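Local coordinates for endo-beta-N-acetylglucosaminidase F1 (Bacteroides thetaiotaomicron VPI-5482, PDB 6TCV), which probably cleaves high-mannose N-glycans within their chitobiose core, acting as an endo-beta-N-acetylglucosaminidase of a human gut bacterium, at residues Met365-Cys370 / Gly396-Phe401. The protein carries 2 engineered substitutions. Numbering follows the deposited sequence. Where two conformers were deposited one is given.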
loop_
_atom_site.group_PDB
_atom_site.type_symbol
_atom_site.label_atom_id
_atom_site.label_comp_id
_atom_site.label_asym_id
_atom_site.label_seq_id
_atom_site.Cartn_x
_atom_site.Cartn_y
_atom_site.Cartn_z
ATOM N N MET A 365 15.563 -1.454 -2.457
ATOM C CA MET A 365 14.734 -0.486 -1.769
ATOM C C MET A 365 15.629 0.532 -1.074
ATOM O O MET A 365 16.824 0.319 -0.866
ATOM C CB MET A 365 13.973 -1.184 -0.632
ATOM C CG MET A 365 13.038 -2.263 -1.100
ATOM S SD MET A 365 12.365 -3.294 0.233
ATOM C CE MET A 365 11.247 -2.140 1.056
ATOM N N THR A 366 15.050 1.684 -0.779
ATOM C CA THR A 366 15.667 2.727 0.035
ATOM C C THR A 366 14.803 2.976 1.257
ATOM O O THR A 366 13.705 2.440 1.397
ATOM C CB THR A 366 15.920 4.025 -0.737
ATOM O OG1 THR A 366 14.690 4.734 -0.862
ATOM C CG2 THR A 366 16.611 3.756 -2.102
ATOM N N LYS A 367 15.262 3.859 2.136
ATOM C CA LYS A 367 14.449 4.258 3.272
ATOM C C LYS A 367 13.179 4.996 2.862
ATOM O O LYS A 367 12.292 5.153 3.703
ATOM C CB LYS A 367 15.288 5.025 4.288
ATOM C CG LYS A 367 16.143 4.081 5.160
ATOM C CD LYS A 367 17.071 4.882 6.069
ATOM C CE LYS A 367 18.287 5.362 5.299
ATOM N NZ LYS A 367 19.164 6.213 6.146
ATOM N N LYS A 368 13.061 5.434 1.612
ATOM C CA LYS A 368 11.784 5.990 1.164
ATOM C C LYS A 368 10.646 4.992 1.255
ATOM O O LYS A 368 9.476 5.423 1.354
ATOM C CB LYS A 368 11.936 6.555 -0.257
ATOM C CG LYS A 368 12.835 7.772 -0.356
ATOM C CD LYS A 368 12.223 8.966 0.368
ATOM C CE LYS A 368 12.990 10.240 0.078
ATOM N NZ LYS A 368 14.397 10.046 0.527
ATOM N N GLN A 369 10.920 3.689 1.228
ATOM C CA GLN A 369 9.885 2.661 1.380
ATOM C C GLN A 369 9.687 2.263 2.824
ATOM O O GLN A 369 8.913 1.319 3.095
ATOM C CB GLN A 369 10.222 1.435 0.541
ATOM C CG GLN A 369 10.072 1.634 -0.957
ATOM C CD GLN A 369 11.279 2.286 -1.591
ATOM O OE1 GLN A 369 12.367 1.724 -1.519
ATOM N NE2 GLN A 369 11.079 3.394 -2.283
ATOM N N CYS A 370 10.316 2.955 3.767
ATOM C CA CYS A 370 10.369 2.532 5.160
ATOM C C CYS A 370 9.786 3.553 6.124
ATOM O O CYS A 370 9.892 4.757 5.922
ATOM C CB CYS A 370 11.831 2.327 5.599
ATOM S SG CYS A 370 12.705 1.015 4.720
ATOM N N GLY A 396 17.242 11.311 7.729
ATOM C CA GLY A 396 17.550 9.913 7.482
ATOM C C GLY A 396 16.985 9.340 6.203
ATOM O O GLY A 396 17.323 8.214 5.838
ATOM N N GLY A 397 16.177 10.116 5.492
ATOM C CA GLY A 397 15.609 9.674 4.236
ATOM C C GLY A 397 14.415 8.749 4.349
ATOM O O GLY A 397 14.062 8.093 3.355
ATOM N N TYR A 398 13.741 8.711 5.495
ATOM C CA TYR A 398 12.565 7.863 5.648
ATOM C C TYR A 398 11.363 8.409 4.896
ATOM O O TYR A 398 11.123 9.614 4.844
ATOM C CB TYR A 398 12.226 7.714 7.147
ATOM C CG TYR A 398 13.264 6.900 7.884
ATOM C CD1 TYR A 398 13.251 5.509 7.832
ATOM C CD2 TYR A 398 14.314 7.486 8.579
ATOM C CE1 TYR A 398 14.223 4.748 8.431
ATOM C CE2 TYR A 398 15.325 6.720 9.163
ATOM C CZ TYR A 398 15.277 5.363 9.089
ATOM O OH TYR A 398 16.233 4.635 9.684
ATOM N N GLY A 399 10.561 7.485 4.357
ATOM C CA GLY A 399 9.391 7.867 3.591
ATOM C C GLY A 399 8.089 7.916 4.367
ATOM O O GLY A 399 7.128 8.561 3.908
ATOM N N TRP A 400 8.002 7.247 5.521
ATOM C CA TRP A 400 6.716 6.977 6.187
ATOM C C TRP A 400 6.810 7.175 7.686
ATOM O O TRP A 400 7.856 6.906 8.303
ATOM C CB TRP A 400 6.243 5.510 5.874
ATOM C CG TRP A 400 6.010 5.325 4.412
ATOM C CD1 TRP A 400 6.911 5.005 3.452
ATOM C CD2 TRP A 400 4.764 5.541 3.710
ATOM N NE1 TRP A 400 6.329 5.046 2.197
ATOM C CE2 TRP A 400 5.007 5.368 2.352
ATOM C CE3 TRP A 400 3.466 5.860 4.132
ATOM C CZ2 TRP A 400 4.023 5.526 1.388
ATOM C CZ3 TRP A 400 2.493 5.994 3.167
ATOM C CH2 TRP A 400 2.766 5.828 1.848
ATOM N N PHE A 401 5.685 7.548 8.271
ATOM C CA PHE A 401 5.451 7.413 9.696
ATOM C C PHE A 401 4.210 6.552 9.891
ATOM O O PHE A 401 3.228 6.713 9.157
ATOM C CB PHE A 401 5.307 8.795 10.420
ATOM C CG PHE A 401 4.319 9.722 9.789
ATOM C CD1 PHE A 401 4.688 10.569 8.761
ATOM C CD2 PHE A 401 3.007 9.778 10.240
ATOM C CE1 PHE A 401 3.762 11.397 8.166
ATOM C CE2 PHE A 401 2.089 10.637 9.663
ATOM C CZ PHE A 401 2.457 11.438 8.622
HETATM O O HOH W 1 15.934 7.479 1.412
#
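In the conformer described here, Lys367 lays its CD over one face of the Tyr398 ring and carries its amine past it to Gly396, joining a 3-10 turn to the C-terminal end of helix 387-396 where the parallel strands 371-376 and 400-404 of the beta/alpha barrel begin. This CD makes a CH-pi contact, sitting 3.9 Å from the ring centroid and displaced toward the rim beside CZ. A bend at chi3 (-79°) turns the chain beyond the ring, and NZ donates to Gly396 O at 2.7 Å, in the carbonyl plane. Replacing Tyr398 by an alanine would probably leave the methylenes of Lys367 without their aromatic floor and the amine less firmly directed at the helix end. Lys368 reaches the next carbonyl: its NZ makes a weak bond to Gly397 O at 3.5 Å, and a water bridges the same two atoms. Gly397, with positive phi, closes the helix in a Schellman motif. Beyond it, Gly399 N donates to Lys367 O at 3.0 Å and weakly to Cys370 O, which also takes a weak bond from Trp400 N and lies at the edge of both aromatic rings. Within the turn, Thr366 OG1 accepts from Lys368 N in an ST turn, and Gln369 OE1 receives Thr366 N at 2.8 Å. Lys367 O is gripped from opposite faces of its plane, by Gly399 N and by Cys370 N.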